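Local coordinates for protein lipocalin (Argas monolakensis, PDB 3BRN) that binds the biogenic amine serotonin inside a lipocalin beta-barrel and probably serves this soft tick as an amine-binding protein, at residues A[52-58]-A[73-79]; A[12-18]-A[97-102]; A[25-29]-A[153-157]. All blocks are in the same frame, centred on the assembly; numbering follows the deposited sequence.

Interaction 1: residues A[52-58]-A[73-79]; sequences EGQSTSF and ATVTVNG. With SRO (serotonin), chain C.
F58 lays its ring against V75, the two side chains crossing at about a right angle with F58 CD1 3.6 Å from V75 CB. Its CG sits between the backbone N and the carbonyl carbon (chi1 72°), which turns the ring across the paired strand; the T74 carbonyl lies at the ring's edge, and over one face stands the serotonin hydroxyl, 3.5 Å from F58 CD2. On the same side T56 and V75 run side by side, T56 CG2 to V75 CG1 3.6 Å. The other side is polar: S55 OG and T76 OG1 share a hydrogen bond of 2.6 Å. Paired backbone bonds at T56–V75 and F58–A73 show the antiparallel ladder of a beta-hairpin. Beyond V77 N to Q54 O and a weak G53 N to V77 O bond, E52 continues the pairing. Its OE2 accepts from G79 N through the syn lone pair (2.8 Å, 170° at the hydrogen), while a water joins E52 OE1 to G79 O. The hairpin forms part of the lipocalin barrel wall, with F58 in the serotonin pocket. Strand 81-85 continues the sheet beyond 73-78, V84 touching F58 and V75, and helix 15-20 packs on V77 through A15, Y16 and V19.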
loop_
_atom_site.group_PDB
_atom_site.type_symbol
_atom_site.label_atom_id
_atom_site.label_comp_id
_atom_site.label_asym_id
_atom_site.label_seq_id
_atom_site.Cartn_x
_atom_site.Cartn_y
_atom_site.Cartn_z
ATOM N N GLU A 52 6.430 -0.019 17.043
ATOM C CA GLU A 52 5.216 0.751 17.337
ATOM C C GLU A 52 5.487 2.203 17.728
ATOM O O GLU A 52 6.315 2.478 18.601
ATOM C CB GLU A 52 4.420 0.057 18.453
ATOM C CG GLU A 52 3.164 0.794 18.880
ATOM C CD GLU A 52 2.083 0.730 17.824
ATOM O OE1 GLU A 52 2.278 -0.009 16.840
ATOM O OE2 GLU A 52 1.055 1.419 17.973
ATOM N N GLY A 53 4.693 3.113 17.175
ATOM C CA GLY A 53 4.769 4.536 17.525
ATOM C C GLY A 53 5.875 5.368 16.882
ATOM O O GLY A 53 5.972 6.569 17.118
ATOM N N GLN A 54 6.720 4.733 16.082
ATOM C CA GLN A 54 7.882 5.415 15.519
ATOM C C GLN A 54 7.579 6.144 14.219
ATOM O O GLN A 54 6.563 5.872 13.563
ATOM C CB GLN A 54 9.046 4.445 15.314
ATOM C CG GLN A 54 9.633 3.914 16.599
ATOM C CD GLN A 54 10.826 3.011 16.371
ATOM O OE1 GLN A 54 10.843 2.327 15.235
ATOM N NE2 GLN A 54 11.725 2.936 17.206
ATOM N N SER A 55 8.405 7.146 13.923
ATOM C CA SER A 55 8.365 7.871 12.651
ATOM C C SER A 55 9.631 7.550 11.898
ATOM O O SER A 55 10.669 7.283 12.504
ATOM C CB SER A 55 8.294 9.376 12.890
ATOM O OG SER A 55 7.048 9.743 13.447
ATOM N N THR A 56 9.562 7.579 10.576
ATOM C CA THR A 56 10.728 7.249 9.766
ATOM C C THR A 56 10.523 7.776 8.357
ATOM O O THR A 56 9.416 8.174 8.003
ATOM C CB THR A 56 10.961 5.721 9.708
ATOM O OG1 THR A 56 12.325 5.445 9.361
ATOM C CG2 THR A 56 10.037 5.079 8.677
ATOM N N SER A 57 11.612 7.894 7.605
ATOM C CA SER A 57 11.530 8.293 6.202
ATOM C C SER A 57 11.203 7.075 5.367
ATOM O O SER A 57 11.597 5.960 5.707
ATOM C CB SER A 57 12.882 8.849 5.720
ATOM O OG SER A 57 13.269 10.000 6.440
ATOM N N PHE A 58 10.536 7.292 4.232
ATOM C CA PHE A 58 10.329 6.218 3.279
ATOM C C PHE A 58 10.280 6.808 1.889
ATOM O O PHE A 58 10.050 8.006 1.725
ATOM C CB PHE A 58 9.041 5.435 3.575
ATOM C CG PHE A 58 7.783 6.190 3.257
ATOM C CD1 PHE A 58 7.332 7.189 4.098
ATOM C CD2 PHE A 58 7.051 5.897 2.116
ATOM C CE1 PHE A 58 6.224 7.925 3.781
ATOM C CE2 PHE A 58 5.928 6.614 1.799
ATOM C CZ PHE A 58 5.488 7.616 2.649
ATOM N N ALA A 73 9.120 10.943 2.067
ATOM C CA ALA A 73 8.217 11.549 3.018
ATOM C C ALA A 73 8.389 10.832 4.358
ATOM O O ALA A 73 9.253 9.961 4.504
ATOM C CB ALA A 73 6.786 11.439 2.532
ATOM N N THR A 74 7.636 11.274 5.348
ATOM C CA THR A 74 7.690 10.679 6.669
ATOM C C THR A 74 6.435 9.852 6.893
ATOM O O THR A 74 5.361 10.203 6.411
ATOM C CB THR A 74 7.773 11.765 7.735
ATOM O OG1 THR A 74 8.952 12.538 7.506
ATOM C CG2 THR A 74 7.813 11.156 9.175
ATOM N N VAL A 75 6.597 8.719 7.568
ATOM C CA VAL A 75 5.480 7.871 7.961
ATOM C C VAL A 75 5.618 7.547 9.456
ATOM O O VAL A 75 6.712 7.238 9.929
ATOM C CB VAL A 75 5.482 6.564 7.141
ATOM C CG1 VAL A 75 6.699 5.708 7.514
ATOM C CG2 VAL A 75 4.155 5.795 7.328
ATOM N N THR A 76 4.531 7.726 10.200
ATOM C CA THR A 76 4.474 7.405 11.624
ATOM C C THR A 76 3.367 6.385 11.836
ATOM O O THR A 76 2.286 6.506 11.256
ATOM C CB THR A 76 4.128 8.655 12.466
ATOM O OG1 THR A 76 4.927 9.760 12.020
ATOM C CG2 THR A 76 4.409 8.401 13.956
ATOM N N VAL A 77 3.669 5.347 12.606
ATOM C CA VAL A 77 2.760 4.217 12.785
ATOM C C VAL A 77 2.248 4.080 14.216
ATOM O O VAL A 77 3.033 4.036 15.161
ATOM C CB VAL A 77 3.422 2.895 12.331
ATOM C CG1 VAL A 77 3.544 2.856 10.795
ATOM C CG2 VAL A 77 4.788 2.752 12.952
ATOM N N ASN A 78 0.924 4.021 14.359
ATOM C CA ASN A 78 0.266 3.781 15.646
ATOM C C ASN A 78 -0.996 2.915 15.467
ATOM O O ASN A 78 -1.881 3.273 14.705
ATOM C CB ASN A 78 -0.115 5.119 16.307
ATOM C CG ASN A 78 1.099 6.004 16.601
ATOM O OD1 ASN A 78 1.760 5.754 17.729
ATOM N ND2 ASN A 78 1.388 6.943 15.859
ATOM N N GLY A 79 -1.119 1.835 16.233
ATOM C CA GLY A 79 -2.291 0.958 16.096
ATOM C C GLY A 79 -2.424 0.591 14.630
ATOM O O GLY A 79 -1.422 0.370 13.970
HETATM O OH SRO C . 5.097 3.654 4.028
HETATM C CZ3 SRO C . 3.797 3.547 3.597
HETATM C CH2 SRO C . 3.028 4.708 3.587
HETATM C CZ2 SRO C . 1.738 4.693 3.048
HETATM C CE2 SRO C . 1.255 3.471 2.604
HETATM N NE1 SRO C . 0.071 3.051 2.091
HETATM C CD1 SRO C . 0.152 1.731 1.801
HETATM C CG SRO C . 1.417 1.271 2.169
HETATM C CD2 SRO C . 2.092 2.372 2.690
HETATM C CE3 SRO C . 3.310 2.421 3.169
HETATM C CB SRO C . 1.913 -0.149 2.057
HETATM C CA SRO C . 2.136 -0.751 3.458
HETATM N NZ SRO C . 2.774 -2.063 3.307
HETATM O O HOH W 1 1.246 0.164 14.394
#

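Interaction 2: residues A[12-18]-A[97-102]; sequences PFQAYKS and VLFSDY. With SRO (serotonin), chain C.
F13 and Y102 carry this contact, which joins the short helix near the N terminus of the lipocalin fold to a corner of the barrel wall. The tight part surrounds their two rings. F99 CA sits over the centre of one face of F13, 3.6 Å from the centroid, a CH-pi contact; the F99 ring meets F13 obliquely, planes at 69°, with F13 CZ 3.3 Å from F99 CD1. L98 and F99 together face V107, a classic beta bulge where the chain turns its corner. Deeper in, V97 CG2 reaches S18 CB at 4.1 Å, and M108 and I82 close round V97.

Y102 is held just as firmly. With chi1 at -65° its CG lies beside its own backbone N, and the ring extends along the start of the helix toward Q14, the N-cap residue, whose N donates to Y102 OH at 2.8 Å, nearly straight at 174°. K17 CB rides over the centre of the Y102 ring, 3.6 Å from its centroid. S100 OG accepts from Y102 N in an ST turn and also bonds D106, a residue of the serotonin pocket. On the helix, S18 O receives a hydrogen bond from serotonin NZ, 2.8 Å.

The loose side is the edge formed by the side chains of Q14 and K17, together with exposed P12, whose O comes no nearer than 4.1 Å to Y102 OH.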
loop_
_atom_site.group_PDB
_atom_site.type_symbol
_atom_site.label_atom_id
_atom_site.label_comp_id
_atom_site.label_asym_id
_atom_site.label_seq_id
_atom_site.Cartn_x
_atom_site.Cartn_y
_atom_site.Cartn_z
ATOM N N PRO A 12 -6.736 -7.174 15.874
ATOM C CA PRO A 12 -6.491 -5.930 15.156
ATOM C C PRO A 12 -5.348 -6.064 14.160
ATOM O O PRO A 12 -4.664 -7.086 14.121
ATOM C CB PRO A 12 -6.115 -4.947 16.267
ATOM C CG PRO A 12 -5.624 -5.815 17.392
ATOM C CD PRO A 12 -6.427 -7.073 17.311
ATOM N N PHE A 13 -5.157 -5.024 13.354
ATOM C CA PHE A 13 -4.081 -4.995 12.373
ATOM C C PHE A 13 -3.069 -3.905 12.705
ATOM O O PHE A 13 -3.434 -2.750 12.928
ATOM C CB PHE A 13 -4.644 -4.782 10.966
ATOM C CG PHE A 13 -5.466 -5.933 10.461
ATOM C CD1 PHE A 13 -4.856 -7.049 9.915
ATOM C CD2 PHE A 13 -6.848 -5.898 10.533
ATOM C CE1 PHE A 13 -5.611 -8.110 9.449
ATOM C CE2 PHE A 13 -7.607 -6.955 10.069
ATOM C CZ PHE A 13 -6.987 -8.063 9.526
ATOM N N GLN A 14 -1.797 -4.283 12.735
ATOM C CA GLN A 14 -0.738 -3.416 13.245
ATOM C C GLN A 14 0.018 -2.740 12.102
ATOM O O GLN A 14 0.672 -3.416 11.308
ATOM C CB GLN A 14 0.227 -4.222 14.116
ATOM C CG GLN A 14 -0.446 -4.885 15.302
ATOM C CD GLN A 14 0.467 -5.856 16.018
ATOM O OE1 GLN A 14 0.636 -6.997 15.583
ATOM N NE2 GLN A 14 1.025 -5.425 17.149
ATOM N N ALA A 15 -0.128 -1.417 12.007
ATOM C CA ALA A 15 0.539 -0.601 11.012
ATOM C C ALA A 15 2.054 -0.778 10.861
ATOM O O ALA A 15 2.551 -0.827 9.745
ATOM C CB ALA A 15 0.168 0.868 11.188
ATOM N N TYR A 16 2.809 -0.826 11.954
ATOM C CA TYR A 16 4.244 -1.024 11.792
ATOM C C TYR A 16 4.564 -2.357 11.092
ATOM O O TYR A 16 5.419 -2.400 10.218
ATOM C CB TYR A 16 5.012 -0.863 13.119
ATOM C CG TYR A 16 4.981 -2.067 14.004
ATOM C CD1 TYR A 16 3.975 -2.227 14.948
ATOM C CD2 TYR A 16 6.035 -2.974 14.011
ATOM C CE1 TYR A 16 3.980 -3.293 15.813
ATOM C CE2 TYR A 16 6.041 -4.050 14.868
ATOM C CZ TYR A 16 5.008 -4.204 15.766
ATOM O OH TYR A 16 4.967 -5.294 16.596
ATOM N N LYS A 17 3.804 -3.410 11.393
ATOM C CA LYS A 17 3.981 -4.689 10.707
ATOM C C LYS A 17 3.578 -4.632 9.234
ATOM O O LYS A 17 4.199 -5.270 8.389
ATOM C CB LYS A 17 3.220 -5.807 11.425
ATOM C CG LYS A 17 3.908 -6.321 12.675
ATOM C CD LYS A 17 2.902 -6.763 13.704
ATOM C CE LYS A 17 3.561 -7.554 14.813
ATOM N NZ LYS A 17 3.613 -9.000 14.482
ATOM N N SER A 18 2.507 -3.912 8.925
ATOM C CA SER A 18 2.126 -3.710 7.541
ATOM C C SER A 18 3.222 -2.947 6.766
ATOM O O SER A 18 3.589 -3.315 5.648
ATOM C CB SER A 18 0.795 -2.939 7.461
ATOM O OG SER A 18 0.523 -2.594 6.113
ATOM N N VAL A 97 -5.076 0.536 8.064
ATOM C CA VAL A 97 -4.931 -0.840 7.603
ATOM C C VAL A 97 -6.190 -1.635 7.949
ATOM O O VAL A 97 -6.480 -1.830 9.116
ATOM C CB VAL A 97 -3.701 -1.515 8.211
ATOM C CG1 VAL A 97 -3.459 -2.860 7.534
ATOM C CG2 VAL A 97 -2.469 -0.605 8.080
ATOM N N LEU A 98 -6.967 -2.021 6.938
ATOM C CA LEU A 98 -8.202 -2.774 7.182
ATOM C C LEU A 98 -7.877 -4.255 7.251
ATOM O O LEU A 98 -8.612 -5.028 7.837
ATOM C CB LEU A 98 -9.209 -2.513 6.062
ATOM C CG LEU A 98 -9.531 -1.032 5.846
ATOM C CD1 LEU A 98 -10.547 -0.934 4.740
ATOM C CD2 LEU A 98 -10.052 -0.417 7.160
ATOM N N PHE A 99 -6.840 -4.654 6.524
ATOM C CA PHE A 99 -6.378 -6.030 6.538
ATOM C C PHE A 99 -4.962 -6.128 5.991
ATOM O O PHE A 99 -4.573 -5.374 5.118
ATOM C CB PHE A 99 -7.326 -6.933 5.734
ATOM C CG PHE A 99 -6.818 -8.338 5.554
ATOM C CD1 PHE A 99 -7.079 -9.315 6.503
ATOM C CD2 PHE A 99 -6.091 -8.681 4.426
ATOM C CE1 PHE A 99 -6.596 -10.608 6.345
ATOM C CE2 PHE A 99 -5.590 -9.962 4.275
ATOM C CZ PHE A 99 -5.865 -10.931 5.224
ATOM N N SER A 100 -4.177 -7.069 6.503
ATOM C CA SER A 100 -2.839 -7.269 5.956
ATOM C C SER A 100 -2.366 -8.649 6.353
ATOM O O SER A 100 -2.845 -9.191 7.344
ATOM C CB SER A 100 -1.884 -6.226 6.528
ATOM O OG SER A 100 -0.606 -6.332 5.927
ATOM N N ASP A 101 -1.507 -9.251 5.533
ATOM C CA ASP A 101 -0.862 -10.508 5.906
ATOM C C ASP A 101 0.603 -10.260 6.272
ATOM O O ASP A 101 1.353 -11.188 6.564
ATOM C CB ASP A 101 -0.998 -11.559 4.795
ATOM C CG ASP A 101 -0.213 -11.202 3.546
ATOM O OD1 ASP A 101 0.392 -10.107 3.496
ATOM O OD2 ASP A 101 -0.199 -12.031 2.614
ATOM N N TYR A 102 1.000 -8.992 6.251
ATOM C CA TYR A 102 2.298 -8.587 6.776
ATOM C C TYR A 102 3.433 -9.071 5.879
ATOM O O TYR A 102 4.596 -9.079 6.283
ATOM C CB TYR A 102 2.490 -9.115 8.198
ATOM C CG TYR A 102 1.527 -8.529 9.205
ATOM C CD1 TYR A 102 0.886 -7.321 8.961
ATOM C CD2 TYR A 102 1.257 -9.182 10.401
ATOM C CE1 TYR A 102 0.005 -6.781 9.878
ATOM C CE2 TYR A 102 0.377 -8.650 11.324
ATOM C CZ TYR A 102 -0.246 -7.449 11.057
ATOM O OH TYR A 102 -1.123 -6.915 11.974
HETATM O OH SRO C . 5.097 3.654 4.028
HETATM C CZ3 SRO C . 3.797 3.547 3.597
HETATM C CH2 SRO C . 3.028 4.708 3.587
HETATM C CZ2 SRO C . 1.738 4.693 3.048
HETATM C CE2 SRO C . 1.255 3.471 2.604
HETATM N NE1 SRO C . 0.071 3.051 2.091
HETATM C CD1 SRO C . 0.152 1.731 1.801
HETATM C CG SRO C . 1.417 1.271 2.169
HETATM C CD2 SRO C . 2.092 2.372 2.690
HETATM C CE3 SRO C . 3.310 2.421 3.169
HETATM C CB SRO C . 1.913 -0.149 2.057
HETATM C CA SRO C . 2.136 -0.751 3.458
HETATM N NZ SRO C . 2.774 -2.063 3.307
#

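Interaction 3: residues A[25-29]-A[153-157]; sequences GGYYL and CPPLP. With SRO (serotonin), chain C.
G26 opens a strand that runs on to residue 32, whereas C153-P157 forms no regular structure and passes beside it without strand pairing: the nearest CA atoms, those of G26 and L156, are 7.0 Å apart. The two segments therefore meet through side chains, or through a side chain and the backbone. G26 has no side chain, and L156 CD1 packs directly on its backbone, 3.4 Å from G26 C.

Y28 reaches furthest across. With chi1 at -74° its CG is turned beside the backbone N, and the ring extends past L156, the two side chains sliding by each other in opposite directions. L156 CD2 lies over one ring face toward the rim, 3.5 Å from Y28 CZ, in a CH-pi contact whose line to the centroid leans 26° from the normal. Beyond the ring, Y28 OH donates to P154 O at 2.6 Å; the hydroxyl lies in the carbonyl plane, on a lone pair, with 138° at the oxygen. C153 CB is a looser neighbour, 4.4 Å from Y28 CE2.

In the lipocalin barrel, successive residues of a strand face opposite ways, and here Y27 and Y28 divide the work. Y28 faces outward to the C-terminal segment, whereas Y27 faces the pocket, its ring centre beneath the serotonin amine: NZ stands 3.4 Å above the ring plane. If that amine is protonated, the position would suit a cation-pi attraction. W118, another pocket residue, also touches Y27. On the outer side Y42 and L44 of strand 42-44 touch L156, W149 meets the Y28 ring, and a disulfide joins C153 SG to C40 SG.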
loop_
_atom_site.group_PDB
_atom_site.type_symbol
_atom_site.label_atom_id
_atom_site.label_comp_id
_atom_site.label_asym_id
_atom_site.label_seq_id
_atom_site.Cartn_x
_atom_site.Cartn_y
_atom_site.Cartn_z
ATOM N N GLY A 25 12.051 -5.009 -0.237
ATOM C CA GLY A 25 11.299 -4.569 -1.414
ATOM C C GLY A 25 10.326 -3.423 -1.181
ATOM O O GLY A 25 10.659 -2.411 -0.528
ATOM N N GLY A 26 9.145 -3.548 -1.783
ATOM C CA GLY A 26 8.133 -2.504 -1.705
ATOM C C GLY A 26 6.782 -2.965 -2.206
ATOM O O GLY A 26 6.596 -4.144 -2.506
ATOM N N TYR A 27 5.834 -2.026 -2.247
ATOM C CA TYR A 27 4.437 -2.306 -2.565
ATOM C C TYR A 27 3.940 -1.396 -3.693
ATOM O O TYR A 27 4.147 -0.178 -3.658
ATOM C CB TYR A 27 3.558 -2.110 -1.318
ATOM C CG TYR A 27 3.700 -3.203 -0.279
ATOM C CD1 TYR A 27 2.723 -4.178 -0.127
ATOM C CD2 TYR A 27 4.762 -3.196 0.614
ATOM C CE1 TYR A 27 2.855 -5.187 0.831
ATOM C CE2 TYR A 27 4.895 -4.167 1.570
ATOM C CZ TYR A 27 3.935 -5.144 1.695
ATOM O OH TYR A 27 4.131 -6.139 2.615
ATOM N N TYR A 28 3.297 -1.997 -4.696
ATOM C CA TYR A 28 2.629 -1.238 -5.733
ATOM C C TYR A 28 1.209 -0.992 -5.282
ATOM O O TYR A 28 0.593 -1.899 -4.731
ATOM C CB TYR A 28 2.536 -2.045 -7.021
ATOM C CG TYR A 28 3.834 -2.185 -7.763
ATOM C CD1 TYR A 28 4.611 -3.320 -7.617
ATOM C CD2 TYR A 28 4.269 -1.193 -8.638
ATOM C CE1 TYR A 28 5.744 -3.504 -8.377
ATOM C CE2 TYR A 28 5.449 -1.342 -9.351
ATOM C CZ TYR A 28 6.173 -2.500 -9.214
ATOM O OH TYR A 28 7.315 -2.701 -9.958
ATOM N N LEU A 29 0.642 0.146 -5.682
ATOM C CA LEU A 29 -0.790 0.356 -5.473
ATOM C C LEU A 29 -1.453 -0.375 -6.632
ATOM O O LEU A 29 -1.252 0.003 -7.776
ATOM C CB LEU A 29 -1.153 1.839 -5.498
ATOM C CG LEU A 29 -2.661 2.185 -5.491
ATOM C CD1 LEU A 29 -3.290 1.587 -4.244
ATOM C CD2 LEU A 29 -2.791 3.702 -5.429
ATOM N N CYS A 153 4.566 -1.807 -15.953
ATOM C CA CYS A 153 5.222 -1.008 -14.917
ATOM C C CYS A 153 6.659 -1.493 -14.688
ATOM O O CYS A 153 6.893 -2.687 -14.535
ATOM C CB CYS A 153 4.439 -1.087 -13.592
ATOM S SG CYS A 153 2.876 -0.144 -13.543
ATOM N N PRO A 154 7.623 -0.563 -14.609
ATOM C CA PRO A 154 8.979 -1.016 -14.308
ATOM C C PRO A 154 9.053 -1.695 -12.934
ATOM O O PRO A 154 8.091 -1.624 -12.158
ATOM C CB PRO A 154 9.803 0.283 -14.312
ATOM C CG PRO A 154 8.960 1.287 -15.041
ATOM C CD PRO A 154 7.538 0.901 -14.735
ATOM N N PRO A 155 10.133 -2.451 -12.682
ATOM C CA PRO A 155 10.361 -3.049 -11.365
ATOM C C PRO A 155 10.664 -1.949 -10.362
ATOM O O PRO A 155 10.995 -0.832 -10.759
ATOM C CB PRO A 155 11.609 -3.917 -11.580
ATOM C CG PRO A 155 11.735 -4.073 -13.060
ATOM C CD PRO A 155 11.200 -2.802 -13.632
ATOM N N LEU A 156 10.518 -2.242 -9.075
ATOM C CA LEU A 156 10.761 -1.224 -8.063
ATOM C C LEU A 156 12.242 -0.889 -7.997
ATOM O O LEU A 156 13.088 -1.760 -8.224
ATOM C CB LEU A 156 10.223 -1.646 -6.680
ATOM C CG LEU A 156 8.698 -1.761 -6.568
ATOM C CD1 LEU A 156 8.238 -2.093 -5.146
ATOM C CD2 LEU A 156 8.050 -0.481 -7.038
ATOM N N PRO A 157 12.554 0.405 -7.821
ATOM C CA PRO A 157 13.926 0.859 -7.603
ATOM C C PRO A 157 14.545 0.184 -6.374
ATOM O O PRO A 157 15.726 -0.163 -6.360
ATOM C CB PRO A 157 13.772 2.370 -7.370
ATOM C CG PRO A 157 12.301 2.612 -7.171
ATOM C CD PRO A 157 11.603 1.524 -7.909
ATOM O OXT PRO A 157 13.864 -0.109 -5.390
HETATM O OH SRO C . 5.097 3.654 4.028
HETATM C CZ3 SRO C . 3.797 3.547 3.597
HETATM C CH2 SRO C . 3.028 4.708 3.587
HETATM C CZ2 SRO C . 1.738 4.693 3.048
HETATM C CE2 SRO C . 1.255 3.471 2.604
HETATM N NE1 SRO C . 0.071 3.051 2.091
HETATM C CD1 SRO C . 0.152 1.731 1.801
HETATM C CG SRO C . 1.417 1.271 2.169
HETATM C CD2 SRO C . 2.092 2.372 2.690
HETATM C CE3 SRO C . 3.310 2.421 3.169
HETATM C CB SRO C . 1.913 -0.149 2.057
HETATM C CA SRO C . 2.136 -0.751 3.458
HETATM N NZ SRO C . 2.774 -2.063 3.307
#

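In the fold
From the N terminus, 12-18 comes first and waits until 97-102 to close interaction 2, a loop of 78 residues. Inside that loop lies all of interaction 1, whose hairpin arms are separated by only 14 residues. Residues 25-29 also begin within the loop of interaction 2, but their partner, 153-157, ends the chain, so interactions 2 and 3 cross while interaction 1 is nested in both. Interaction 2 joins helix 15-20 to the corner at 97-102, and interaction 3 joins the C-terminal segment to strand 26-32. Interactions 1 and 2 touch directly, G79 O lying 3.0 Å from A15 N, which joins hairpin to helix. All three reach the same curled sheet and meet serotonin.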